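Local coordinates for putative periplasmic or exported protein (Salmonella enterica subsp. enterica serovar Typhimurium, PDB 4GQZ), which binds copper in the periplasm, where it probably contributes to copper resistance, and assembles as a V-shaped dimer, at residues 16-20 with 21-25; 69-72 with 73-77; 88-92 with 93-97. All blocks are in the same frame, centred on the assembly; numbering follows the deposited sequence.

Contact 1 of 3, residues 16-20 with 21-25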
loop_
_atom_site.group_PDB
_atom_site.type_symbol
_atom_site.label_atom_id
_atom_site.label_comp_id
_atom_site.label_asym_id
_atom_site.label_seq_id
_atom_site.Cartn_x
_atom_site.Cartn_y
_atom_site.Cartn_z
ATOM N N ALA B 16 10.023 10.039 3.290
ATOM C CA ALA B 16 9.901 10.179 1.835
ATOM C C ALA B 16 10.555 9.038 1.036
ATOM O O ALA B 16 11.616 8.534 1.407
ATOM C CB ALA B 16 10.450 11.528 1.382
ATOM N N GLY B 17 9.909 8.623 -0.049
ATOM C CA GLY B 17 10.434 7.544 -0.876
ATOM C C GLY B 17 10.082 6.142 -0.395
ATOM O O GLY B 17 10.165 5.182 -1.170
ATOM N N LYS B 18 9.696 6.017 0.876
ATOM C CA LYS B 18 9.288 4.726 1.436
ATOM C C LYS B 18 7.889 4.310 0.983
ATOM O O LYS B 18 7.025 5.158 0.759
ATOM C CB LYS B 18 9.289 4.784 2.969
ATOM C CG LYS B 18 10.657 4.840 3.645
ATOM C CD LYS B 18 10.475 5.071 5.147
ATOM C CE LYS B 18 11.804 5.144 5.894
ATOM N NZ LYS B 18 12.424 3.799 6.086
ATOM N N THR B 19 7.657 3.005 0.878
ATOM C CA THR B 19 6.297 2.503 0.689
ATOM C C THR B 19 5.510 2.769 1.964
ATOM O O THR B 19 6.097 3.062 3.018
ATOM C CB THR B 19 6.240 0.989 0.410
ATOM O OG1 THR B 19 6.667 0.266 1.570
ATOM C CG2 THR B 19 7.086 0.607 -0.794
ATOM N N VAL B 20 4.190 2.684 1.885
ATOM C CA VAL B 20 3.403 3.006 3.067
ATOM C C VAL B 20 3.648 1.989 4.201
ATOM O O VAL B 20 3.683 2.365 5.387
ATOM C CB VAL B 20 1.908 3.261 2.715
ATOM C CG1 VAL B 20 1.243 2.003 2.205
ATOM C CG2 VAL B 20 1.166 3.852 3.900
ATOM N N GLU B 21 3.870 0.723 3.848
ATOM C CA GLU B 21 4.229 -0.298 4.834
ATOM C C GLU B 21 5.547 0.012 5.544
ATOM O O GLU B 21 5.662 -0.153 6.763
ATOM C CB GLU B 21 4.325 -1.686 4.196
ATOM C CG GLU B 21 2.998 -2.258 3.732
ATOM C CD GLU B 21 3.006 -3.782 3.641
ATOM O OE1 GLU B 21 4.027 -4.422 4.014
ATOM O OE2 GLU B 21 1.971 -4.348 3.198
ATOM N N GLN B 22 6.549 0.428 4.775
ATOM C CA GLN B 22 7.832 0.813 5.350
ATOM C C GLN B 22 7.671 2.009 6.282
ATOM O O GLN B 22 8.355 2.099 7.297
ATOM C CB GLN B 22 8.860 1.118 4.247
ATOM C CG GLN B 22 9.164 -0.077 3.340
ATOM C CD GLN B 22 10.019 0.283 2.117
ATOM O OE1 GLN B 22 9.971 1.403 1.603
ATOM N NE2 GLN B 22 10.807 -0.679 1.653
ATOM N N ILE B 23 6.764 2.924 5.954
ATOM C CA ILE B 23 6.537 4.085 6.833
ATOM C C ILE B 23 5.908 3.636 8.151
ATOM O O ILE B 23 6.384 3.993 9.232
ATOM C CB ILE B 23 5.607 5.128 6.196
ATOM C CG1 ILE B 23 6.256 5.745 4.957
ATOM C CG2 ILE B 23 5.261 6.227 7.195
ATOM C CD1 ILE B 23 5.318 6.661 4.184
ATOM N N VAL B 24 4.818 2.876 8.053
ATOM C CA VAL B 24 4.145 2.333 9.232
ATOM C C VAL B 24 5.100 1.508 10.084
ATOM O O VAL B 24 5.223 1.755 11.307
ATOM C CB VAL B 24 2.895 1.531 8.827
ATOM C CG1 VAL B 24 2.306 0.787 10.022
ATOM C CG2 VAL B 24 1.862 2.475 8.218
ATOM N N ASP B 25 5.804 0.558 9.454
ATOM C CA ASP B 25 6.810 -0.241 10.161
ATOM C C ASP B 25 7.862 0.637 10.849
ATOM O O ASP B 25 8.244 0.384 11.988
ATOM C CB ASP B 25 7.540 -1.189 9.201
ATOM C CG ASP B 25 6.649 -2.286 8.663
ATOM O OD1 ASP B 25 5.533 -2.460 9.190
ATOM O OD2 ASP B 25 7.070 -2.972 7.700
HETATM O O HOH W 1 10.712 2.119 -1.121
#

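Contact 2 of 3, residues 69-72 with 73-77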
loop_
_atom_site.group_PDB
_atom_site.type_symbol
_atom_site.label_atom_id
_atom_site.label_comp_id
_atom_site.label_asym_id
_atom_site.label_seq_id
_atom_site.Cartn_x
_atom_site.Cartn_y
_atom_site.Cartn_z
ATOM N N ALA B 69 -0.466 -5.910 21.585
ATOM C CA ALA B 69 0.466 -5.810 22.693
ATOM C C ALA B 69 0.059 -6.817 23.745
ATOM O O ALA B 69 -0.932 -6.619 24.435
ATOM C CB ALA B 69 0.451 -4.400 23.277
ATOM N N PRO B 70 0.792 -7.932 23.841
ATOM C CA PRO B 70 0.431 -8.897 24.888
ATOM C C PRO B 70 0.726 -8.316 26.266
ATOM O O PRO B 70 1.541 -7.395 26.385
ATOM C CB PRO B 70 1.355 -10.082 24.604
ATOM C CG PRO B 70 1.656 -9.981 23.102
ATOM C CD PRO B 70 1.780 -8.474 22.888
ATOM N N TYR B 71 0.076 -8.835 27.302
ATOM C CA TYR B 71 0.367 -8.353 28.641
ATOM C C TYR B 71 0.272 -9.455 29.683
ATOM O O TYR B 71 -0.273 -10.528 29.424
ATOM C CB TYR B 71 -0.539 -7.175 29.000
ATOM C CG TYR B 71 -1.972 -7.527 29.334
ATOM C CD1 TYR B 71 -2.922 -7.670 28.332
ATOM C CD2 TYR B 71 -2.388 -7.678 30.663
ATOM C CE1 TYR B 71 -4.243 -7.975 28.631
ATOM C CE2 TYR B 71 -3.709 -7.977 30.965
ATOM C CZ TYR B 71 -4.624 -8.118 29.947
ATOM O OH TYR B 71 -5.938 -8.429 30.229
ATOM N N GLU B 72 0.819 -9.189 30.860
ATOM C CA GLU B 72 0.769 -10.164 31.941
ATOM C C GLU B 72 -0.039 -9.649 33.112
ATOM O O GLU B 72 -0.800 -10.397 33.732
ATOM C CB GLU B 72 2.182 -10.528 32.391
ATOM C CG GLU B 72 2.832 -11.558 31.497
ATOM C CD GLU B 72 4.284 -11.756 31.823
ATOM O OE1 GLU B 72 4.961 -10.744 32.085
ATOM O OE2 GLU B 72 4.739 -12.919 31.824
ATOM N N TRP B 73 0.129 -8.365 33.402
ATOM C CA TRP B 73 -0.488 -7.749 34.571
ATOM C C TRP B 73 -1.703 -6.905 34.203
ATOM O O TRP B 73 -2.832 -7.284 34.517
ATOM C CB TRP B 73 0.558 -6.908 35.311
ATOM C CG TRP B 73 0.060 -6.205 36.539
ATOM C CD1 TRP B 73 -0.946 -6.605 37.376
ATOM C CD2 TRP B 73 0.541 -4.960 37.052
ATOM N NE1 TRP B 73 -1.109 -5.681 38.387
ATOM C CE2 TRP B 73 -0.204 -4.665 38.213
ATOM C CE3 TRP B 73 1.528 -4.057 36.634
ATOM C CZ2 TRP B 73 0.008 -3.504 38.969
ATOM C CZ3 TRP B 73 1.745 -2.906 37.391
ATOM C CH2 TRP B 73 0.988 -2.644 38.545
ATOM N N ARG B 74 -1.477 -5.766 33.548
ATOM C CA ARG B 74 -2.566 -4.842 33.217
ATOM C C ARG B 74 -2.529 -4.391 31.772
ATOM O O ARG B 74 -1.482 -4.467 31.103
ATOM C CB ARG B 74 -2.518 -3.601 34.114
ATOM C CG ARG B 74 -2.650 -3.909 35.586
ATOM C CD ARG B 74 -2.116 -2.742 36.409
ATOM N NE ARG B 74 -3.098 -1.676 36.594
ATOM C CZ ARG B 74 -4.035 -1.688 37.540
ATOM N NH1 ARG B 74 -4.129 -2.715 38.380
ATOM N NH2 ARG B 74 -4.885 -0.673 37.639
ATOM N N THR B 75 -3.675 -3.918 31.287
ATOM C CA THR B 75 -3.776 -3.436 29.912
ATOM C C THR B 75 -4.636 -2.172 29.821
ATOM O O THR B 75 -5.226 -1.732 30.807
ATOM C CB THR B 75 -4.329 -4.535 28.966
ATOM O OG1 THR B 75 -4.135 -4.146 27.596
ATOM C CG2 THR B 75 -5.800 -4.779 29.219
ATOM N N HIS B 76 -4.678 -1.573 28.639
ATOM C CA HIS B 76 -5.494 -0.382 28.419
ATOM C C HIS B 76 -6.266 -0.577 27.132
ATOM O O HIS B 76 -5.796 -1.270 26.239
ATOM C CB HIS B 76 -4.611 0.860 28.339
ATOM C CG HIS B 76 -3.743 1.051 29.542
ATOM N ND1 HIS B 76 -2.549 0.380 29.713
ATOM C CD2 HIS B 76 -3.909 1.811 30.649
ATOM C CE1 HIS B 76 -2.008 0.735 30.866
ATOM N NE2 HIS B 76 -2.813 1.605 31.452
ATOM N N PRO B 77 -7.468 0.012 27.039
ATOM C CA PRO B 77 -8.280 -0.159 25.834
ATOM C C PRO B 77 -7.716 0.626 24.662
ATOM O O PRO B 77 -6.968 1.588 24.848
ATOM C CB PRO B 77 -9.651 0.383 26.253
ATOM C CG PRO B 77 -9.372 1.333 27.367
ATOM C CD PRO B 77 -8.187 0.748 28.101
HETATM O O HOH W 2 -1.609 -4.853 26.280
#

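Contact 3 of 3, residues 88-92 with 93-97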
loop_
_atom_site.group_PDB
_atom_site.type_symbol
_atom_site.label_atom_id
_atom_site.label_comp_id
_atom_site.label_asym_id
_atom_site.label_seq_id
_atom_site.Cartn_x
_atom_site.Cartn_y
_atom_site.Cartn_z
ATOM N N GLY B 88 3.099 -0.401 25.431
ATOM C CA GLY B 88 2.645 -1.686 25.941
ATOM C C GLY B 88 3.504 -2.124 27.117
ATOM O O GLY B 88 4.614 -1.605 27.332
ATOM N N GLU B 89 2.996 -3.100 27.867
ATOM C CA GLU B 89 3.658 -3.612 29.063
ATOM C C GLU B 89 4.937 -4.396 28.768
ATOM O O GLU B 89 5.816 -4.490 29.625
ATOM C CB GLU B 89 2.684 -4.513 29.836
ATOM C CG GLU B 89 3.039 -4.752 31.302
ATOM C CD GLU B 89 1.976 -5.564 32.030
ATOM O OE1 GLU B 89 1.961 -6.811 31.853
ATOM O OE2 GLU B 89 1.169 -4.950 32.774
HETATM N N MSE B 90 5.040 -4.984 27.579
HETATM C CA MSE B 90 6.123 -5.940 27.330
HETATM C C MSE B 90 7.039 -5.627 26.134
HETATM O O MSE B 90 7.021 -6.354 25.135
HETATM C CB MSE B 90 5.553 -7.354 27.161
HETATM C CG MSE B 90 4.532 -7.758 28.215
HETATM SE SE MSE B 90 3.833 -9.580 27.953
HETATM C CE MSE B 90 5.453 -10.614 28.378
ATOM N N PRO B 91 7.868 -4.576 26.247
ATOM C CA PRO B 91 8.795 -4.224 25.164
ATOM C C PRO B 91 9.913 -5.236 24.995
ATOM O O PRO B 91 10.277 -5.923 25.956
ATOM C CB PRO B 91 9.398 -2.899 25.638
ATOM C CG PRO B 91 9.234 -2.923 27.140
ATOM C CD PRO B 91 7.906 -3.590 27.337
ATOM N N ASN B 92 10.453 -5.305 23.782
ATOM C CA ASN B 92 11.622 -6.129 23.471
ATOM C C ASN B 92 11.589 -7.543 24.037
ATOM O O ASN B 92 12.563 -8.010 24.630
ATOM C CB ASN B 92 12.902 -5.406 23.895
ATOM C CG ASN B 92 13.087 -4.091 23.164
ATOM O OD1 ASN B 92 12.990 -4.035 21.935
ATOM N ND2 ASN B 92 13.334 -3.020 23.913
ATOM N N LYS B 93 10.467 -8.225 23.847
ATOM C CA LYS B 93 10.324 -9.595 24.317
ATOM C C LYS B 93 10.101 -10.490 23.112
ATOM O O LYS B 93 9.519 -10.058 22.136
ATOM C CB LYS B 93 9.146 -9.712 25.298
ATOM C CG LYS B 93 9.381 -9.053 26.677
ATOM C CD LYS B 93 10.521 -9.731 27.417
ATOM C CE LYS B 93 10.720 -9.184 28.837
ATOM N NZ LYS B 93 9.594 -9.561 29.735
ATOM N N PRO B 94 10.582 -11.739 23.171
ATOM C CA PRO B 94 10.351 -12.655 22.055
ATOM C C PRO B 94 9.000 -13.325 22.193
ATOM O O PRO B 94 8.673 -13.819 23.269
ATOM C CB PRO B 94 11.473 -13.685 22.219
ATOM C CG PRO B 94 11.729 -13.727 23.693
ATOM C CD PRO B 94 11.486 -12.311 24.186
ATOM N N PHE B 95 8.215 -13.336 21.127
ATOM C CA PHE B 95 6.923 -14.012 21.163
ATOM C C PHE B 95 6.808 -15.016 20.021
ATOM O O PHE B 95 7.493 -14.889 19.008
ATOM C CB PHE B 95 5.784 -12.991 21.053
ATOM C CG PHE B 95 5.675 -12.067 22.233
ATOM C CD1 PHE B 95 4.943 -12.435 23.353
ATOM C CD2 PHE B 95 6.305 -10.826 22.223
ATOM C CE1 PHE B 95 4.848 -11.576 24.448
ATOM C CE2 PHE B 95 6.210 -9.964 23.299
ATOM C CZ PHE B 95 5.484 -10.337 24.421
ATOM N N THR B 96 5.959 -16.022 20.192
ATOM C CA THR B 96 5.544 -16.847 19.065
ATOM C C THR B 96 4.148 -16.400 18.626
ATOM O O THR B 96 3.229 -16.308 19.443
ATOM C CB THR B 96 5.548 -18.342 19.419
ATOM O OG1 THR B 96 6.884 -18.743 19.744
ATOM C CG2 THR B 96 5.076 -19.165 18.239
ATOM N N VAL B 97 3.995 -16.111 17.339
ATOM C CA VAL B 97 2.772 -15.489 16.840
ATOM C C VAL B 97 2.133 -16.365 15.765
ATOM O O VAL B 97 2.799 -16.742 14.795
ATOM C CB VAL B 97 3.078 -14.092 16.250
ATOM C CG1 VAL B 97 1.818 -13.459 15.633
ATOM C CG2 VAL B 97 3.691 -13.167 17.327
#

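Contact 1 of 3, residues 16-20 with 21-25
Gln22 folds its side chain back over the start of its own helix, so that Thr19 and Gln22 each cap the other's backbone N-H. Gln22 OE1 takes the N-H of Thr19 at 2.9 Å, the donor being tilted 34° from the amide plane. In return the N-H of Gln22 points to Thr19 OG1, 3.2 Å from Gln22 N and nearly straight at 164°. Glutamine suits this place because its chain is extended beyond CG and long enough to reach past the threonine hydroxyl; on the way its CG comes within 3.1 Å of Thr19 OG1. Threonine fits the N-cap because, with chi1 at 67°, OG1 turns to the first turn of the helix. OE1 has a second donor in water 1, which also binds Gly17 O, tying the amide to the incoming loop. The positive phi of Gly17 suits a residue without CB.

Behind the cap the helical ladder begins, with Ile23 N bonded to Thr19 O at 3.0 Å and Val24 N to Val20 O at 2.9 Å. Lys18 meets the helix through its base, CB lying 3.8 Å from Ile23 CG1; its chain crosses that of Gln22 and bends at its end to make a weak hydrogen bond with Thr26. Branched apolar residues suit the buried side: Val20 packs on Leu60 and on Pro59 of the second subunit, Ile23 and Val24 on Leu47. The reciprocal Thr19 and Gln22 bonds form a capping box that opens helix 20-28 at the subunit interface.

Contact 2 of 3, residues 69-72 with 73-77
Tyr71 and Thr75 make the central packing of this turn, and a link between its two arms begins upstream at Ala69. The carbonyl O of Ala69 accepts from water 2, which also lies 2.9 Å from Thr75 OG1 and so bridges the mouth of the loop. Pro70 turns away and delivers the chain to Tyr71.

At Tyr71, chi1 of 75° sets CG between the backbone N and the carbonyl carbon, swinging the ring across to the returning arm. Tyrosine suits the place because its flat aromatic ring gives Thr75 a broad face to lie on. Thr75 CB is 3.5 Å from the centroid of the Tyr71 ring and only 15° off the ring normal, a CH-pi contact, while Thr75 CG2 reaches to 3.6 Å from Tyr71 CZ. The two side chains cross at about a right angle. A beta-branched threonine fits here, since it offers carbon to the ring while OG1, anti to the backbone N, is hydrogen-bonded to Thr156 O. At the edge Trp73 O lies in the ring plane, 3.7 Å from Tyr71 CE2; Arg74 O approaches obliquely, 3.4 Å from Tyr71 CD2.

The chain reverses through Glu72 and Trp73. Beyond, on the exposed side, Arg74 CD sits 3.2 Å above the plane of the Trp73 indole. Glu89 OE1 takes the N-H groups of both Glu72 and Trp73, and Glu89 OE2 that of Arg74, so an acceptor with two oxygens suits the turn; these bonds would be expected to stabilise its negative charge.

The loop runs from strand 63-68 to strand 81-82. Ala69 bonds to Leu155 of strand 154-155, Tyr71 to the C-terminal tail at Leu158 and Leu160, and Glu72 touches strand 129-136.

Contact 3 of 3, residues 88-92 with 93-97
Met90, a selenomethionine here, approaches the Phe95 ring at its edge. Its SE lies 5.2 Å from the ring centroid and 87° off the ring normal, in the plane of the ring rather than above it. The bend at chi3 (69°) carries the terminal methyl to an oblique position, CE 4.0 Å from Phe95 CZ. SE and CE both border the CZ and CE1 corner of the ring, and Met90 CB approaches Phe95 CZ at 4.1 Å. A long unbranched side chain suits a buried place that has to follow the outline of a ring.

This is a Met-aromatic contact at the start of strand 94-101, joining the incoming loop to the antiparallel sheet, where Phe95 also meets the Tyr136 ring with planes at about 45° and packs on Val134.

Lys93 is oriented differently. Its CG, set anti to the carbonyl carbon, comes 3.3 Å from Pro91 O; the chain then folds at CG, and again at its end, so that NZ is hydrogen-bonded to Tyr136 OH. Between Pro91 and Lys93 the chain turns at Asn92, whose left-handed backbone conformation asparagine tolerates well. Ser114 OG, hydrogen-bonded to both Met90 O and Lys93 N, braces the two ends of the bend from the loop that follows strand 111-113 of the same chain.

In the fold
The three contacts follow one another along the chain. Contact 1 opens helix 20-28 and stands apart: its centre is about 28 Å from that of contact 2, on the opposite side of the chain's centre, and about 23 Å from that of contact 3. Contacts 2 and 3 are neighbours, their centres about 11 Å apart. They touch through Glu89, which binds the turn at 69-77, and through Met90, which packs on Pro70 and Tyr71; both also reach strand 129-136. Contact 1 therefore sits against the dimer partner, while contacts 2 and 3 tie two loops to the strands and the C-terminal tail, near the Cys78–Cys154 disulfide found in this protein.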